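Local coordinates for Es1 family protein (Ehrlichia chaffeensis, PDB 3L3B), which is of unknown detailed function but, as a DJ-1/PfpI-family protein with an amidotransferase-like domain, may take part in isoprenoid biosynthesis, at residues V28-C33 / D37-R42; F108-I113 / S233-Y238; K68-H73 / V79-N84; G184-D187 / V192-D195. One frame throughout, in Å; residues are numbered along the deposited sequence.

Contact 1: residues V28-C33 / D37-R42; sequences VILAGC and DGSEIR
A chi1 of -69° sets the hydroxyl of S39 beside its own backbone N and turns OG toward the strand exit at A31. C33 extends SG anti to its backbone N (chi1 -179°), where the outer carbons of I41 reach it. OG accepts a fairly straight bond from the amide of A31, N to OG 2.9 Å at 158°; a water that donates to I29 O lies close to OG, though the very short distance leaves that link doubtful. The hydroxyl thus takes up a backbone amide just where strand 24-29 has ended. Beside it, S39 N gives a weak bond to G32 O, 3.4 Å long. The two segments come close where both lack side chains: the CA atoms of G32 and G38 are 3.7 Å apart, and G38 CA makes a CA-H...O contact of 3.3 Å with A31 O. A second water accepts a hydrogen bond from C33 N (2.7 Å) and donates to D37 OD1, an oxygen that also pairs with R91 of the second subunit, while D37 OD2 accepts from V71 N. The only apolar side-chain contact is C33 SG against I41 CD1, 3.9 Å, and both residues also pack on their own counterparts in the second subunit. E40, the N-cap of helix 41-53, turns away from the strand end and forms a salt bridge to R94 of that subunit. This is the strand-to-helix turn of a beta-alpha-beta unit, a buried joint in which the S39 hydroxyl, water and N122 ND2 are among the partners of the backbone polar groups.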
loop_
_atom_site.group_PDB
_atom_site.type_symbol
_atom_site.label_atom_id
_atom_site.label_comp_id
_atom_site.label_asym_id
_atom_site.label_seq_id
_atom_site.Cartn_x
_atom_site.Cartn_y
_atom_site.Cartn_z
ATOM N N VAL B 28 -7.405 -1.820 12.971
ATOM C CA VAL B 28 -7.536 -1.205 11.643
ATOM C C VAL B 28 -8.526 -2.049 10.895
ATOM O O VAL B 28 -8.331 -3.271 10.812
ATOM C CB VAL B 28 -6.186 -1.152 10.878
ATOM C CG1 VAL B 28 -6.362 -0.575 9.418
ATOM C CG2 VAL B 28 -5.152 -0.359 11.698
ATOM N N ILE B 29 -9.586 -1.433 10.361
ATOM C CA ILE B 29 -10.598 -2.166 9.645
ATOM C C ILE B 29 -10.411 -1.932 8.148
ATOM O O ILE B 29 -10.345 -0.805 7.674
ATOM C CB ILE B 29 -12.024 -1.804 10.081
ATOM C CG1 ILE B 29 -12.240 -2.253 11.532
ATOM C CG2 ILE B 29 -13.017 -2.482 9.162
ATOM C CD1 ILE B 29 -13.522 -1.747 12.226
ATOM N N LEU B 30 -10.377 -3.035 7.422
ATOM C CA LEU B 30 -10.174 -3.034 6.007
ATOM C C LEU B 30 -11.373 -3.632 5.260
ATOM O O LEU B 30 -12.175 -4.437 5.807
ATOM C CB LEU B 30 -8.919 -3.870 5.732
ATOM C CG LEU B 30 -7.592 -3.433 6.348
ATOM C CD1 LEU B 30 -6.482 -4.408 5.956
ATOM C CD2 LEU B 30 -7.243 -2.030 5.825
ATOM N N ALA B 31 -11.507 -3.209 4.004
ATOM C CA ALA B 31 -12.657 -3.574 3.203
ATOM C C ALA B 31 -12.281 -4.257 1.901
ATOM O O ALA B 31 -13.146 -4.376 1.063
ATOM C CB ALA B 31 -13.519 -2.334 2.884
ATOM N N GLY B 32 -11.013 -4.675 1.733
ATOM C CA GLY B 32 -10.549 -5.291 0.510
ATOM C C GLY B 32 -9.195 -4.655 0.177
ATOM O O GLY B 32 -8.554 -4.061 1.018
ATOM N N CYS B 33 -8.731 -4.808 -1.040
ATOM C CA CYS B 33 -7.400 -4.292 -1.384
ATOM C C CYS B 33 -7.450 -3.562 -2.707
ATOM O O CYS B 33 -7.124 -4.121 -3.761
ATOM C CB CYS B 33 -6.437 -5.460 -1.417
ATOM S SG CYS B 33 -4.758 -5.023 -1.806
ATOM N N ASP B 37 -12.789 -1.058 -5.070
ATOM C CA ASP B 37 -13.637 -2.156 -4.581
ATOM C C ASP B 37 -13.328 -2.646 -3.196
ATOM O O ASP B 37 -13.945 -3.632 -2.744
ATOM C CB ASP B 37 -13.614 -3.361 -5.544
ATOM C CG ASP B 37 -12.226 -4.001 -5.698
ATOM O OD1 ASP B 37 -11.291 -3.742 -4.900
ATOM O OD2 ASP B 37 -12.072 -4.805 -6.671
ATOM N N GLY B 38 -12.476 -1.891 -2.496
ATOM C CA GLY B 38 -11.890 -2.318 -1.248
ATOM C C GLY B 38 -11.457 -1.078 -0.468
ATOM O O GLY B 38 -12.008 0.022 -0.660
ATOM N N SER B 39 -10.411 -1.266 0.328
ATOM C CA SER B 39 -9.698 -0.164 0.963
ATOM C C SER B 39 -8.696 0.491 0.048
ATOM O O SER B 39 -7.992 -0.185 -0.718
ATOM C CB SER B 39 -8.937 -0.661 2.192
ATOM O OG SER B 39 -9.808 -1.030 3.222
ATOM N N GLU B 40 -8.586 1.809 0.179
ATOM C CA GLU B 40 -7.551 2.601 -0.496
ATOM C C GLU B 40 -6.202 2.149 0.081
ATOM O O GLU B 40 -5.928 2.219 1.274
ATOM C CB GLU B 40 -7.805 4.084 -0.233
ATOM C CG GLU B 40 -7.445 5.050 -1.363
ATOM C CD GLU B 40 -6.044 4.928 -1.786
ATOM O OE1 GLU B 40 -5.800 4.991 -3.036
ATOM O OE2 GLU B 40 -5.189 4.748 -0.866
ATOM N N ILE B 41 -5.400 1.585 -0.774
ATOM C CA ILE B 41 -4.144 0.911 -0.384
ATOM C C ILE B 41 -3.151 1.919 0.176
ATOM O O ILE B 41 -2.492 1.613 1.158
ATOM C CB ILE B 41 -3.556 0.159 -1.565
ATOM C CG1 ILE B 41 -4.432 -1.025 -1.995
ATOM C CG2 ILE B 41 -2.097 -0.278 -1.297
ATOM C CD1 ILE B 41 -4.030 -1.545 -3.423
ATOM N N ARG B 42 -3.056 3.117 -0.407
ATOM C CA ARG B 42 -2.100 4.094 0.090
ATOM C C ARG B 42 -2.505 4.595 1.463
ATOM O O ARG B 42 -1.678 4.651 2.361
ATOM C CB ARG B 42 -1.914 5.240 -0.889
ATOM C CG ARG B 42 -1.357 4.747 -2.187
ATOM C CD ARG B 42 -1.759 5.665 -3.294
ATOM N NE ARG B 42 -1.332 5.133 -4.571
ATOM C CZ ARG B 42 -0.883 5.874 -5.573
ATOM N NH1 ARG B 42 -0.815 7.191 -5.466
ATOM N NH2 ARG B 42 -0.541 5.279 -6.693
HETATM O O HOH W 1 -10.539 0.471 5.135
HETATM O O HOH W 2 -10.146 -5.739 -3.196
#

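Contact 2: residues F108-I113 / S233-Y238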
loop_
_atom_site.group_PDB
_atom_site.type_symbol
_atom_site.label_atom_id
_atom_site.label_comp_id
_atom_site.label_asym_id
_atom_site.label_seq_id
_atom_site.Cartn_x
_atom_site.Cartn_y
_atom_site.Cartn_z
ATOM N N PHE B 108 -7.722 -3.089 22.615
ATOM C CA PHE B 108 -7.268 -1.918 21.871
ATOM C C PHE B 108 -7.590 -0.608 22.586
ATOM O O PHE B 108 -8.522 -0.542 23.371
ATOM C CB PHE B 108 -7.872 -1.907 20.442
ATOM C CG PHE B 108 -7.606 -3.149 19.672
ATOM C CD1 PHE B 108 -6.401 -3.331 19.046
ATOM C CD2 PHE B 108 -8.548 -4.168 19.631
ATOM C CE1 PHE B 108 -6.131 -4.498 18.342
ATOM C CE2 PHE B 108 -8.302 -5.332 18.976
ATOM C CZ PHE B 108 -7.076 -5.510 18.311
ATOM N N ASP B 109 -6.796 0.415 22.266
ATOM C CA ASP B 109 -7.004 1.794 22.696
ATOM C C ASP B 109 -7.752 2.685 21.692
ATOM O O ASP B 109 -8.299 3.725 22.079
ATOM C CB ASP B 109 -5.647 2.443 22.936
ATOM C CG ASP B 109 -4.836 1.693 23.916
ATOM O OD1 ASP B 109 -5.143 1.770 25.102
ATOM O OD2 ASP B 109 -3.904 1.008 23.504
ATOM N N MET B 110 -7.754 2.287 20.414
ATOM C CA MET B 110 -8.270 3.101 19.326
ATOM C C MET B 110 -8.556 2.218 18.092
ATOM O O MET B 110 -8.131 1.067 18.040
ATOM C CB MET B 110 -7.260 4.201 18.955
ATOM C CG MET B 110 -5.830 3.694 18.495
ATOM S SD MET B 110 -4.638 5.023 18.019
ATOM C CE MET B 110 -5.029 5.204 16.291
ATOM N N LEU B 111 -9.218 2.818 17.105
ATOM C CA LEU B 111 -9.625 2.204 15.863
ATOM C C LEU B 111 -9.321 3.179 14.763
ATOM O O LEU B 111 -9.573 4.366 14.915
ATOM C CB LEU B 111 -11.137 1.936 15.901
ATOM C CG LEU B 111 -11.790 1.441 14.621
ATOM C CD1 LEU B 111 -11.204 0.040 14.283
ATOM C CD2 LEU B 111 -13.270 1.417 14.714
ATOM N N VAL B 112 -8.729 2.691 13.658
ATOM C CA VAL B 112 -8.587 3.495 12.446
ATOM C C VAL B 112 -9.244 2.753 11.273
ATOM O O VAL B 112 -9.119 1.520 11.140
ATOM C CB VAL B 112 -7.123 3.884 12.157
ATOM C CG1 VAL B 112 -7.056 4.901 11.013
ATOM C CG2 VAL B 112 -6.489 4.467 13.409
ATOM N N ILE B 113 -10.002 3.509 10.477
ATOM C CA ILE B 113 -10.657 3.028 9.294
ATOM C C ILE B 113 -10.145 3.794 8.063
ATOM O O ILE B 113 -10.621 4.890 7.759
ATOM C CB ILE B 113 -12.174 3.221 9.380
ATOM C CG1 ILE B 113 -12.684 2.754 10.749
ATOM C CG2 ILE B 113 -12.825 2.441 8.266
ATOM C CD1 ILE B 113 -14.116 3.194 11.104
ATOM N N SER B 233 -1.247 11.362 14.799
ATOM C CA SER B 233 -0.696 12.210 15.863
ATOM C C SER B 233 -1.772 12.666 16.839
ATOM O O SER B 233 -1.624 12.504 18.039
ATOM C CB SER B 233 0.009 13.465 15.308
ATOM O OG SER B 233 1.096 13.104 14.469
ATOM N N SER B 234 -2.846 13.251 16.316
ATOM C CA SER B 234 -3.894 13.817 17.158
ATOM C C SER B 234 -4.549 12.744 18.002
ATOM O O SER B 234 -4.893 12.972 19.150
ATOM C CB SER B 234 -4.957 14.501 16.302
ATOM O OG SER B 234 -4.373 15.553 15.555
ATOM N N MET B 235 -4.754 11.573 17.427
ATOM C CA MET B 235 -5.309 10.456 18.188
ATOM C C MET B 235 -4.357 10.037 19.314
ATOM O O MET B 235 -4.760 9.854 20.459
ATOM C CB MET B 235 -5.602 9.249 17.274
ATOM C CG MET B 235 -6.711 9.491 16.279
ATOM S SD MET B 235 -6.857 8.104 15.129
ATOM C CE MET B 235 -7.812 7.054 16.301
ATOM N N VAL B 236 -3.093 9.878 18.974
ATOM C CA VAL B 236 -2.087 9.506 19.961
ATOM C C VAL B 236 -1.932 10.576 21.082
ATOM O O VAL B 236 -1.803 10.229 22.260
ATOM C CB VAL B 236 -0.712 9.214 19.290
ATOM C CG1 VAL B 236 0.363 8.934 20.353
ATOM C CG2 VAL B 236 -0.806 8.046 18.296
ATOM N N ASN B 237 -1.956 11.861 20.726
ATOM C CA ASN B 237 -1.801 12.921 21.714
ATOM C C ASN B 237 -3.017 12.931 22.624
ATOM O O ASN B 237 -2.918 13.244 23.816
ATOM C CB ASN B 237 -1.709 14.305 21.074
ATOM C CG ASN B 237 -0.497 14.483 20.194
ATOM O OD1 ASN B 237 -0.429 15.457 19.445
ATOM N ND2 ASN B 237 0.452 13.545 20.247
ATOM N N TYR B 238 -4.170 12.621 22.051
ATOM C CA TYR B 238 -5.374 12.518 22.844
ATOM C C TYR B 238 -5.237 11.443 23.930
ATOM O O TYR B 238 -5.716 11.644 25.036
ATOM C CB TYR B 238 -6.615 12.255 21.983
ATOM C CG TYR B 238 -7.832 12.168 22.840
ATOM C CD1 TYR B 238 -8.572 13.313 23.134
ATOM C CD2 TYR B 238 -8.188 10.967 23.450
ATOM C CE1 TYR B 238 -9.671 13.257 23.975
ATOM C CE2 TYR B 238 -9.288 10.898 24.290
ATOM C CZ TYR B 238 -10.023 12.045 24.550
ATOM O OH TYR B 238 -11.125 11.985 25.369
#
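The carbonyl oxygen of L111, a residue tied by backbone hydrogen bonding to G155 of the adjoining strand, is approached by the terminal methyl of M235, whose CE is modelled 3.5 Å from O. No polar side-chain atom bonds across the contact, which is a meeting of two methionines and a valine. M235 leaves its helix with CG anti to the carbonyl carbon, runs on extended through chi2, then bends at chi3 (80°), so that CE is directed in at the strand. M110 reaches out from the strand with its CG wedged between the backbone N and the carbonyl carbon (chi1 59°) and bends at its own chi3, which carries CE back over the sulfur end of M235. The M110 methyl is modelled 3.6 Å from M235 SD. The two CE atoms are only 3.3 Å apart, tighter than normal for carbons, so the exact placing of these methyls, and with it every contact they make, is doubtful. V112 CG2 meets the same sulfur at 4.0 Å, a little farther along the strand. The end of M235 lies over the gap between M110 and V112, which point to the same face of the sheet. Strand 110-113 and this last part of helix 221-238 run nearly antiparallel, 171° between directions, with axes 10.5 Å apart. L51 and V47 of helix 41-53 pack on M110 and V112 from the same layer, whereas L111 turns to V144 and F147 of helix 138-149 on the opposite face, giving the alpha-beta-alpha sandwich of the DJ-1/PfpI fold.

Contact 3: residues K68-H73 / V79-N84; sequences KQVVDH and VGEVRN
V79 closes a small antiparallel beta hairpin against V70: its N donates to V70 O at 2.9 Å. A water accepts from V70 N and donates to V79 O, linking the two backbones beside that bond. The V79 branches divide, CG2 touching V70 CG1 at 3.8 Å and CG1 meeting D72 CB. At G80 the chain makes an inverse gamma turn, closed by a weak bond from E81 N to V79 O, and so swings back over V70. E81 brings its carbonyl O to 3.3 Å from V70 CG2 and rests CG against V70 CG1, the two side chains crossing at a slant. V82 turns its side chain away; R83 comes back beside the valine, with CG 3.6 Å from V70 CG2. The R83 chain is extended from CG to NE, which spreads one guanidinium face over V70 CG1 and directs its edge at E81. NE and NH2 grip a single oxygen, E81 OE1, at 2.7 and 2.9 Å; OE1 lies in the guanidinium plane, but both nitrogens approach from above one face of the carboxylate. NH2 also pairs with E88 of the second subunit, whose R91 packs on V70, so the hairpin's aliphatic patch and this salt bridge both lie at the subunit interface. At the N-cap of helix 85-92, N84 OD1 accepts a hydrogen bond from V87 N.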
loop_
_atom_site.group_PDB
_atom_site.type_symbol
_atom_site.label_atom_id
_atom_site.label_comp_id
_atom_site.label_asym_id
_atom_site.label_seq_id
_atom_site.Cartn_x
_atom_site.Cartn_y
_atom_site.Cartn_z
ATOM N N LYS B 68 -18.927 -6.442 -2.620
ATOM C CA LYS B 68 -20.126 -6.159 -3.475
ATOM C C LYS B 68 -19.753 -6.226 -4.965
ATOM O O LYS B 68 -20.509 -6.738 -5.770
ATOM C CB LYS B 68 -20.792 -4.791 -3.124
ATOM N N GLN B 69 -18.593 -5.712 -5.333
ATOM C CA GLN B 69 -18.085 -5.796 -6.725
ATOM C C GLN B 69 -16.594 -6.156 -6.731
ATOM O O GLN B 69 -15.893 -5.940 -5.745
ATOM C CB GLN B 69 -18.152 -4.423 -7.432
ATOM C CG GLN B 69 -19.525 -3.831 -7.648
ATOM C CD GLN B 69 -19.436 -2.439 -8.268
ATOM O OE1 GLN B 69 -18.646 -1.591 -7.836
ATOM N NE2 GLN B 69 -20.276 -2.192 -9.263
ATOM N N VAL B 70 -16.114 -6.647 -7.869
ATOM C CA VAL B 70 -14.692 -6.636 -8.158
ATOM C C VAL B 70 -14.485 -5.687 -9.322
ATOM O O VAL B 70 -15.212 -5.738 -10.294
ATOM C CB VAL B 70 -14.174 -8.080 -8.517
ATOM C CG1 VAL B 70 -12.726 -8.046 -9.023
ATOM C CG2 VAL B 70 -14.345 -8.976 -7.272
ATOM N N VAL B 71 -13.500 -4.813 -9.226
ATOM C CA VAL B 71 -13.238 -3.884 -10.295
ATOM C C VAL B 71 -11.799 -4.049 -10.855
ATOM O O VAL B 71 -10.802 -4.131 -10.096
ATOM C CB VAL B 71 -13.442 -2.441 -9.774
ATOM C CG1 VAL B 71 -12.823 -1.426 -10.703
ATOM C CG2 VAL B 71 -14.927 -2.129 -9.486
ATOM N N ASP B 72 -11.723 -4.116 -12.184
ATOM C CA ASP B 72 -10.490 -4.001 -12.916
ATOM C C ASP B 72 -10.031 -2.533 -12.816
ATOM O O ASP B 72 -10.640 -1.653 -13.391
ATOM C CB ASP B 72 -10.741 -4.489 -14.369
ATOM C CG ASP B 72 -9.565 -4.316 -15.277
ATOM O OD1 ASP B 72 -8.700 -3.426 -15.010
ATOM O OD2 ASP B 72 -9.505 -5.066 -16.274
ATOM N N HIS B 73 -8.970 -2.280 -12.076
ATOM C CA HIS B 73 -8.551 -0.897 -11.807
ATOM C C HIS B 73 -7.784 -0.233 -12.989
ATOM O O HIS B 73 -7.484 0.960 -12.960
ATOM C CB HIS B 73 -7.656 -0.824 -10.542
ATOM C CG HIS B 73 -8.398 -0.979 -9.258
ATOM N ND1 HIS B 73 -9.175 -2.090 -8.981
ATOM C CD2 HIS B 73 -8.578 -0.124 -8.227
ATOM C CE1 HIS B 73 -9.712 -1.943 -7.787
ATOM N NE2 HIS B 73 -9.366 -0.761 -7.302
ATOM N N VAL B 79 -16.166 -6.175 -12.976
ATOM C CA VAL B 79 -16.059 -7.406 -13.740
ATOM C C VAL B 79 -16.821 -8.519 -13.084
ATOM O O VAL B 79 -17.148 -8.454 -11.892
ATOM C CB VAL B 79 -14.621 -7.866 -13.927
ATOM C CG1 VAL B 79 -13.887 -6.897 -14.791
ATOM C CG2 VAL B 79 -13.922 -8.074 -12.585
ATOM N N GLY B 80 -17.117 -9.537 -13.888
ATOM C CA GLY B 80 -17.772 -10.729 -13.397
ATOM C C GLY B 80 -16.705 -11.668 -12.878
ATOM O O GLY B 80 -16.283 -12.562 -13.594
ATOM N N GLU B 81 -16.299 -11.423 -11.635
ATOM C CA GLU B 81 -15.388 -12.239 -10.836
ATOM C C GLU B 81 -15.762 -11.932 -9.361
ATOM O O GLU B 81 -16.348 -10.865 -9.097
ATOM C CB GLU B 81 -13.906 -11.869 -11.165
ATOM C CG GLU B 81 -13.019 -11.687 -9.985
ATOM C CD GLU B 81 -11.515 -11.564 -10.291
ATOM O OE1 GLU B 81 -10.754 -11.937 -9.376
ATOM O OE2 GLU B 81 -11.096 -11.110 -11.397
ATOM N N VAL B 82 -15.538 -12.868 -8.431
ATOM C CA VAL B 82 -15.925 -12.658 -7.007
ATOM C C VAL B 82 -14.681 -12.742 -6.114
ATOM O O VAL B 82 -13.819 -13.598 -6.321
ATOM C CB VAL B 82 -17.035 -13.620 -6.473
ATOM C CG1 VAL B 82 -16.911 -13.762 -4.954
ATOM C CG2 VAL B 82 -18.468 -13.059 -6.768
ATOM N N ARG B 83 -14.572 -11.810 -5.173
ATOM C CA ARG B 83 -13.472 -11.779 -4.189
ATOM C C ARG B 83 -13.986 -11.583 -2.779
ATOM O O ARG B 83 -14.946 -10.883 -2.551
ATOM C CB ARG B 83 -12.441 -10.689 -4.517
ATOM C CG ARG B 83 -11.729 -10.975 -5.833
ATOM C CD ARG B 83 -10.606 -9.967 -6.119
ATOM N NE ARG B 83 -10.057 -10.248 -7.454
ATOM C CZ ARG B 83 -8.984 -9.689 -7.984
ATOM N NH1 ARG B 83 -8.281 -8.768 -7.346
ATOM N NH2 ARG B 83 -8.616 -10.038 -9.201
ATOM N N ASN B 84 -13.340 -12.263 -1.847
ATOM C CA ASN B 84 -13.635 -12.197 -0.439
ATOM C C ASN B 84 -12.833 -11.060 0.207
ATOM O O ASN B 84 -11.595 -10.955 0.046
ATOM C CB ASN B 84 -13.375 -13.582 0.184
ATOM C CG ASN B 84 -13.558 -13.608 1.667
ATOM O OD1 ASN B 84 -12.816 -12.939 2.399
ATOM N ND2 ASN B 84 -14.573 -14.383 2.148
HETATM O O HOH W 3 -18.236 -7.118 -9.710
#

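Contact 4: residues G184-D187 / V192-D195; sequences GLID and VHVD
I186 points straight from its helix at the backbone between V192 and H193, and its CG2 methyl touches the strand most closely: V192 N and V192 C are each 3.5 Å away. With CG2 anti to the backbone N and CG1 beside it (chi1 -65°), the two branches part. The methyl covers the peptide leading into H193, N to CG2 3.8 Å, and CG1 reaches over to the histidine side chain. There CB meets CB at 3.9 Å between I186 and H193, and I186 CG1 stands 4.0 Å from H193 ND1, approaching the ring obliquely. The two side chains cross at about a right angle. H193 itself has CG anti to its backbone N (chi1 178°), which carries the imidazole on past the isoleucine, so that chiefly its CB and the near side of the ring touch I186. The contact is van der Waals packing only, and slight, with 136 Å² buried over both sides. In the next shell, I186 is backed by V176 and by A162 of helix 160-168. The H193 side chain touches T177, I178 and D181, and D195 OD1 lies in the ring plane at the edge. D181 also fixes the start of the helix: its two carboxylate oxygens accept from the backbone N atoms of L185 and I186, just past the N-cap G184, whose positive phi suits glycine. V192 is backbone-bonded to V174 and V176, and V194 to V176. Strand 175-176, helix 185-189 and strand 192-193 together form a small beta-alpha-beta unit, its two strands parallel, set apart from the central sheet.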
loop_
_atom_site.group_PDB
_atom_site.type_symbol
_atom_site.label_atom_id
_atom_site.label_comp_id
_atom_site.label_asym_id
_atom_site.label_seq_id
_atom_site.Cartn_x
_atom_site.Cartn_y
_atom_site.Cartn_z
ATOM N N GLY B 184 -23.689 18.480 0.894
ATOM C CA GLY B 184 -24.312 18.408 2.239
ATOM C C GLY B 184 -24.511 16.974 2.716
ATOM O O GLY B 184 -25.471 16.689 3.436
ATOM N N LEU B 185 -23.595 16.086 2.320
ATOM C CA LEU B 185 -23.659 14.675 2.694
ATOM C C LEU B 185 -23.604 14.460 4.225
ATOM O O LEU B 185 -24.412 13.710 4.764
ATOM C CB LEU B 185 -22.546 13.887 2.030
ATOM C CG LEU B 185 -22.468 12.383 2.289
ATOM C CD1 LEU B 185 -23.797 11.709 1.973
ATOM C CD2 LEU B 185 -21.303 11.755 1.506
ATOM N N ILE B 186 -22.663 15.113 4.899
ATOM C CA ILE B 186 -22.444 14.849 6.320
ATOM C C ILE B 186 -23.690 15.360 7.076
ATOM O O ILE B 186 -24.229 14.665 7.921
ATOM C CB ILE B 186 -21.117 15.492 6.850
ATOM C CG1 ILE B 186 -19.867 14.865 6.190
ATOM C CG2 ILE B 186 -21.031 15.445 8.393
ATOM C CD1 ILE B 186 -19.724 13.331 6.275
ATOM N N ASP B 187 -24.162 16.547 6.723
ATOM C CA ASP B 187 -25.374 17.100 7.330
ATOM C C ASP B 187 -26.545 16.102 7.161
ATOM O O ASP B 187 -27.226 15.771 8.138
ATOM C CB ASP B 187 -25.701 18.499 6.765
ATOM C CG ASP B 187 -27.031 19.033 7.249
ATOM O OD1 ASP B 187 -28.027 18.863 6.510
ATOM O OD2 ASP B 187 -27.088 19.609 8.367
ATOM N N VAL B 192 -21.871 16.947 11.431
ATOM C CA VAL B 192 -21.452 18.309 11.156
ATOM C C VAL B 192 -20.151 18.270 10.351
ATOM O O VAL B 192 -19.182 17.585 10.736
ATOM C CB VAL B 192 -21.220 19.087 12.484
ATOM C CG1 VAL B 192 -20.667 20.504 12.231
ATOM C CG2 VAL B 192 -22.511 19.147 13.266
ATOM N N HIS B 193 -20.113 18.985 9.225
ATOM C CA HIS B 193 -18.899 18.958 8.387
ATOM C C HIS B 193 -18.017 20.177 8.638
ATOM O O HIS B 193 -18.499 21.275 8.830
ATOM C CB HIS B 193 -19.243 18.883 6.895
ATOM C CG HIS B 193 -18.055 18.897 5.980
ATOM N ND1 HIS B 193 -17.244 17.796 5.773
ATOM C CD2 HIS B 193 -17.572 19.875 5.189
ATOM C CE1 HIS B 193 -16.304 18.107 4.899
ATOM N NE2 HIS B 193 -16.470 19.370 4.542
ATOM N N VAL B 194 -16.713 19.959 8.614
ATOM C CA VAL B 194 -15.736 21.017 8.759
ATOM C C VAL B 194 -14.891 20.940 7.522
ATOM O O VAL B 194 -14.409 19.862 7.199
ATOM C CB VAL B 194 -14.892 20.813 10.034
ATOM C CG1 VAL B 194 -13.689 21.770 10.061
ATOM C CG2 VAL B 194 -15.783 20.984 11.291
ATOM N N ASP B 195 -14.744 22.046 6.802
ATOM C CA ASP B 195 -13.940 22.035 5.593
ATOM C C ASP B 195 -12.477 21.893 6.036
ATOM O O ASP B 195 -12.090 22.467 7.029
ATOM C CB ASP B 195 -14.139 23.321 4.750
ATOM C CG ASP B 195 -15.443 23.303 3.901
ATOM O OD1 ASP B 195 -16.114 22.243 3.787
ATOM O OD2 ASP B 195 -15.784 24.370 3.332
#

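How the contacts relate
Contacts 1 and 2 are both buried and share the central sheet: I29 N and V112 O, 3.1 Å apart, probably hydrogen-bond strand 24-29 to strand 110-113. They lie on opposite sides of the chain's centre, though, and differ in kind, contact 1 being polar and hydrated at a strand end, contact 2 almost wholly methyl and sulfur. Contact 3 sits farther out and adjoins contact 1 at D37, whose carboxylate reaches strand 70-72; these two alone touch the second subunit, and both offer it charged groups. Contact 4 is a partly exposed apolar touch in a separate small unit, about 12 Å at nearest atoms from contact 2, within whose chain loop it is nested.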